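Local coordinates for protein acinetobacter secreted protease CpaA (Acinetobacter nosocomialis M2, PDB 6O38) that acts as a zinc metalloprotease exported by the type II secretion system, with CpaB as its chaperone, at residues I237-N249 with S255-Y267. Numbering follows the deposited sequence.
Sequences IIKSTATWSAKIN and SQATLTLKTGDQY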
loop_
_atom_site.group_PDB
_atom_site.type_symbol
_atom_site.label_atom_id
_atom_site.label_comp_id
_atom_site.label_asym_id
_atom_site.label_seq_id
_atom_site.Cartn_x
_atom_site.Cartn_y
_atom_site.Cartn_z
ATOM N N ILE A 237 -12.302 11.642 8.852
ATOM C CA ILE A 237 -10.898 11.831 9.196
ATOM C C ILE A 237 -10.824 12.868 10.306
ATOM O O ILE A 237 -11.437 13.938 10.209
ATOM C CB ILE A 237 -10.065 12.263 7.977
ATOM C CG1 ILE A 237 -10.070 11.164 6.913
ATOM C CG2 ILE A 237 -8.640 12.592 8.392
ATOM C CD1 ILE A 237 -9.377 11.556 5.627
ATOM N N ILE A 238 -10.080 12.550 11.362
ATOM C CA ILE A 238 -9.887 13.444 12.497
ATOM C C ILE A 238 -8.407 13.792 12.564
ATOM O O ILE A 238 -7.559 12.901 12.704
ATOM C CB ILE A 238 -10.372 12.813 13.812
ATOM C CG1 ILE A 238 -11.850 12.429 13.697
ATOM C CG2 ILE A 238 -10.162 13.771 14.971
ATOM C CD1 ILE A 238 -12.426 11.813 14.952
ATOM N N LYS A 239 -8.100 15.085 12.472
ATOM C CA LYS A 239 -6.731 15.576 12.464
ATOM C C LYS A 239 -6.533 16.570 13.599
ATOM O O LYS A 239 -7.471 17.254 14.018
ATOM C CB LYS A 239 -6.389 16.278 11.142
ATOM C CG LYS A 239 -6.394 15.407 9.903
ATOM C CD LYS A 239 -6.215 16.283 8.670
ATOM C CE LYS A 239 -6.348 15.494 7.379
ATOM N NZ LYS A 239 -6.137 16.365 6.187
ATOM N N SER A 240 -5.302 16.642 14.096
ATOM C CA SER A 240 -4.974 17.577 15.160
ATOM C C SER A 240 -3.629 18.232 14.893
ATOM O O SER A 240 -2.661 17.564 14.520
ATOM C CB SER A 240 -4.940 16.889 16.529
ATOM O OG SER A 240 -4.512 17.791 17.535
ATOM N N THR A 241 -3.583 19.549 15.090
ATOM C CA THR A 241 -2.337 20.287 15.236
ATOM C C THR A 241 -2.273 20.983 16.589
ATOM O O THR A 241 -1.361 21.785 16.826
ATOM C CB THR A 241 -2.171 21.309 14.106
ATOM O OG1 THR A 241 -3.241 22.261 14.157
ATOM C CG2 THR A 241 -2.177 20.612 12.751
ATOM N N ALA A 242 -3.218 20.688 17.479
ATOM C CA ALA A 242 -3.295 21.334 18.778
ATOM C C ALA A 242 -2.170 20.862 19.693
ATOM O O ALA A 242 -1.616 19.770 19.539
ATOM C CB ALA A 242 -4.649 21.057 19.432
ATOM N N THR A 243 -1.835 21.716 20.662
ATOM C CA THR A 243 -0.798 21.375 21.632
ATOM C C THR A 243 -1.267 20.274 22.576
ATOM O O THR A 243 -0.539 19.309 22.830
ATOM C CB THR A 243 -0.394 22.620 22.422
ATOM O OG1 THR A 243 0.078 23.630 21.521
ATOM C CG2 THR A 243 0.703 22.285 23.422
ATOM N N TRP A 244 -2.482 20.398 23.098
ATOM C CA TRP A 244 -2.986 19.498 24.126
ATOM C C TRP A 244 -3.801 18.377 23.499
ATOM O O TRP A 244 -4.583 18.604 22.570
ATOM C CB TRP A 244 -3.831 20.263 25.146
ATOM C CG TRP A 244 -3.057 21.349 25.817
ATOM C CD1 TRP A 244 -3.087 22.680 25.522
ATOM C CD2 TRP A 244 -2.102 21.192 26.872
ATOM N NE1 TRP A 244 -2.224 23.365 26.342
ATOM C CE2 TRP A 244 -1.605 22.474 27.180
ATOM C CE3 TRP A 244 -1.625 20.093 27.594
ATOM C CZ2 TRP A 244 -0.655 22.687 28.177
ATOM C CZ3 TRP A 244 -0.683 20.306 28.583
ATOM C CH2 TRP A 244 -0.209 21.592 28.866
ATOM N N SER A 245 -3.605 17.165 24.011
ATOM C CA SER A 245 -4.262 15.990 23.468
ATOM C C SER A 245 -5.773 16.050 23.683
ATOM O O SER A 245 -6.286 16.784 24.532
ATOM C CB SER A 245 -3.701 14.720 24.109
ATOM O OG SER A 245 -2.301 14.626 23.914
ATOM N N ALA A 246 -6.484 15.250 22.892
ATOM C CA ALA A 246 -7.919 15.070 23.038
ATOM C C ALA A 246 -8.230 13.593 22.848
ATOM O O ALA A 246 -7.419 12.833 22.313
ATOM C CB ALA A 246 -8.711 15.925 22.040
ATOM N N LYS A 247 -9.414 13.188 23.292
ATOM C CA LYS A 247 -9.814 11.788 23.274
ATOM C C LYS A 247 -10.959 11.588 22.291
ATOM O O LYS A 247 -11.962 12.306 22.346
ATOM C CB LYS A 247 -10.218 11.324 24.676
ATOM C CG LYS A 247 -10.770 9.911 24.737
ATOM C CD LYS A 247 -11.199 9.556 26.153
ATOM C CE LYS A 247 -11.594 8.093 26.260
ATOM N NZ LYS A 247 -11.743 7.653 27.675
ATOM N N ILE A 248 -10.807 10.622 21.392
ATOM C CA ILE A 248 -11.906 10.174 20.545
ATOM C C ILE A 248 -12.642 9.061 21.282
ATOM O O ILE A 248 -12.065 8.005 21.564
ATOM C CB ILE A 248 -11.405 9.695 19.175
ATOM C CG1 ILE A 248 -10.678 10.825 18.445
ATOM C CG2 ILE A 248 -12.564 9.180 18.334
ATOM C CD1 ILE A 248 -9.888 10.361 17.243
ATOM N N ASN A 249 -13.910 9.304 21.601
ATOM C CA ASN A 249 -14.690 8.339 22.364
ATOM C C ASN A 249 -14.897 7.060 21.560
ATOM O O ASN A 249 -15.051 7.093 20.336
ATOM C CB ASN A 249 -16.037 8.942 22.757
ATOM C CG ASN A 249 -15.889 10.150 23.664
ATOM O OD1 ASN A 249 -15.009 10.191 24.524
ATOM N ND2 ASN A 249 -16.750 11.143 23.473
ATOM N N SER A 255 -13.983 -0.629 18.161
ATOM C CA SER A 255 -12.671 -0.691 18.790
ATOM C C SER A 255 -12.728 -0.152 20.211
ATOM O O SER A 255 -13.326 0.900 20.462
ATOM C CB SER A 255 -11.642 0.097 17.973
ATOM O OG SER A 255 -10.395 0.156 18.643
ATOM N N GLN A 256 -12.112 -0.869 21.146
ATOM C CA GLN A 256 -11.966 -0.407 22.516
ATOM C C GLN A 256 -10.595 0.201 22.775
ATOM O O GLN A 256 -10.296 0.564 23.916
ATOM C CB GLN A 256 -12.212 -1.563 23.493
ATOM C CG GLN A 256 -13.594 -2.188 23.387
ATOM C CD GLN A 256 -13.770 -3.373 24.320
ATOM O OE1 GLN A 256 -14.010 -4.497 23.878
ATOM N NE2 GLN A 256 -13.655 -3.125 25.620
ATOM N N ALA A 257 -9.764 0.322 21.742
ATOM C CA ALA A 257 -8.391 0.768 21.897
ATOM C C ALA A 257 -8.336 2.243 22.297
ATOM O O ALA A 257 -9.333 2.970 22.262
ATOM C CB ALA A 257 -7.609 0.538 20.604
ATOM N N THR A 258 -7.137 2.682 22.673
ATOM C CA THR A 258 -6.908 4.047 23.139
ATOM C C THR A 258 -6.872 4.976 21.932
ATOM O O THR A 258 -5.892 5.010 21.187
ATOM C CB THR A 258 -5.612 4.129 23.936
ATOM O OG1 THR A 258 -5.668 3.214 25.037
ATOM C CG2 THR A 258 -5.401 5.539 24.465
ATOM N N LEU A 259 -7.949 5.729 21.734
ATOM C CA LEU A 259 -8.045 6.680 20.626
ATOM C C LEU A 259 -7.725 8.096 21.103
ATOM O O LEU A 259 -8.565 8.996 21.083
ATOM C CB LEU A 259 -9.432 6.608 19.993
ATOM C CG LEU A 259 -9.960 5.213 19.660
ATOM C CD1 LEU A 259 -11.365 5.294 19.085
ATOM C CD2 LEU A 259 -9.024 4.497 18.699
ATOM N N THR A 260 -6.483 8.291 21.538
ATOM C CA THR A 260 -6.022 9.598 21.987
ATOM C C THR A 260 -5.491 10.391 20.799
ATOM O O THR A 260 -4.706 9.873 19.998
ATOM C CB THR A 260 -4.943 9.457 23.062
ATOM O OG1 THR A 260 -5.494 8.798 24.208
ATOM C CG2 THR A 260 -4.421 10.824 23.479
ATOM N N LEU A 261 -5.923 11.645 20.691
ATOM C CA LEU A 261 -5.592 12.507 19.560
ATOM C C LEU A 261 -4.528 13.503 20.010
ATOM O O LEU A 261 -4.835 14.504 20.662
ATOM C CB LEU A 261 -6.845 13.214 19.053
ATOM C CG LEU A 261 -6.712 14.077 17.801
ATOM C CD1 LEU A 261 -6.492 13.211 16.570
ATOM C CD2 LEU A 261 -7.937 14.958 17.635
ATOM N N LYS A 262 -3.275 13.230 19.655
ATOM C CA LYS A 262 -2.154 14.075 20.029
ATOM C C LYS A 262 -1.780 15.000 18.873
ATOM O O LYS A 262 -2.375 14.970 17.793
ATOM C CB LYS A 262 -0.958 13.225 20.457
ATOM C CG LYS A 262 -1.233 12.297 21.627
ATOM C CD LYS A 262 0.003 11.490 21.987
ATOM C CE LYS A 262 0.461 10.629 20.818
ATOM N NZ LYS A 262 -0.637 9.777 20.282
ATOM N N THR A 263 -0.777 15.845 19.116
ATOM C CA THR A 263 -0.284 16.752 18.090
ATOM C C THR A 263 0.223 15.971 16.882
ATOM O O THR A 263 1.077 15.090 17.011
ATOM C CB THR A 263 0.832 17.633 18.654
ATOM O OG1 THR A 263 0.394 18.232 19.880
ATOM C CG2 THR A 263 1.200 18.728 17.664
ATOM N N GLY A 264 -0.308 16.301 15.706
ATOM C CA GLY A 264 0.073 15.643 14.477
ATOM C C GLY A 264 -0.603 14.314 14.214
ATOM O O GLY A 264 -0.388 13.734 13.141
ATOM N N ASP A 265 -1.408 13.812 15.146
ATOM C CA ASP A 265 -2.069 12.530 14.951
ATOM C C ASP A 265 -3.195 12.643 13.925
ATOM O O ASP A 265 -3.741 13.721 13.668
ATOM C CB ASP A 265 -2.629 12.001 16.272
ATOM C CG ASP A 265 -1.555 11.430 17.176
ATOM O OD1 ASP A 265 -0.373 11.422 16.770
ATOM O OD2 ASP A 265 -1.896 10.980 18.290
ATOM N N GLN A 266 -3.539 11.499 13.337
ATOM C CA GLN A 266 -4.641 11.411 12.388
ATOM C C GLN A 266 -5.333 10.065 12.539
ATOM O O GLN A 266 -4.672 9.023 12.568
ATOM C CB GLN A 266 -4.152 11.604 10.948
ATOM C CG GLN A 266 -5.271 11.635 9.920
ATOM C CD GLN A 266 -4.775 11.927 8.518
ATOM O OE1 GLN A 266 -4.329 13.035 8.226
ATOM N NE2 GLN A 266 -4.828 10.924 7.649
ATOM N N TYR A 267 -6.660 10.096 12.630
ATOM C CA TYR A 267 -7.486 8.900 12.679
ATOM C C TYR A 267 -8.464 8.914 11.514
ATOM O O TYR A 267 -8.958 9.975 11.121
ATOM C CB TYR A 267 -8.260 8.805 14.000
ATOM C CG TYR A 267 -7.411 8.500 15.214
ATOM C CD1 TYR A 267 -6.655 9.492 15.825
ATOM C CD2 TYR A 267 -7.380 7.223 15.759
ATOM C CE1 TYR A 267 -5.884 9.218 16.939
ATOM C CE2 TYR A 267 -6.611 6.938 16.872
ATOM C CZ TYR A 267 -5.867 7.940 17.459
ATOM O OH TYR A 267 -5.100 7.661 18.566
#
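Ile238 and Tyr267 form an antiparallel hydrogen-bonded pair, Ile238 N reaching Tyr267 O at 2.8 Å, with the reciprocal bond from Tyr267 N to Ile238 O. A second antiparallel ladder pairs Ala246 with Leu261, its register shifted by two, and continues in the bond from Ile248 N to Leu259 O. Between the ladders, a type II turn from Lys262 to Asp265 meets the end of strand 235-240 and the loop after it: Gly264 N donates to Ser240 O from above its carbonyl plane, and Thr263 OG1 donates to Ala242 O at 2.6 Å. Asp265 OD2 braces the turn, accepting Lys262 N and, on its syn lone pair, Lys262 NZ.

Leu261 reaches from the second ladder toward the first. Its CD2 lies 3.7 Å from Ile238 CG2 and its CG against Ser240 CB, a reach given by a chi1 of -175° that turns CG away from the backbone N. Ile248 CD1 lies over one face of the Tyr267 ring, 4.0 Å from its centroid, in a CH-pi contact, while Tyr267 OH donates to Thr260 O, tying one ladder to the other.

Asn124 ND2 of the chaperone CpaB hydrogen-bonds Gln266 O. Strand 235-240 runs between 210-215 and 266-272, whereas 246-248 lies between 223-224 and 260-261, consistent with the two layers of a StcE-type beta-sandwich domain; Phe215 of strand 210-215 packs on Ile238, Ser240 and Leu261.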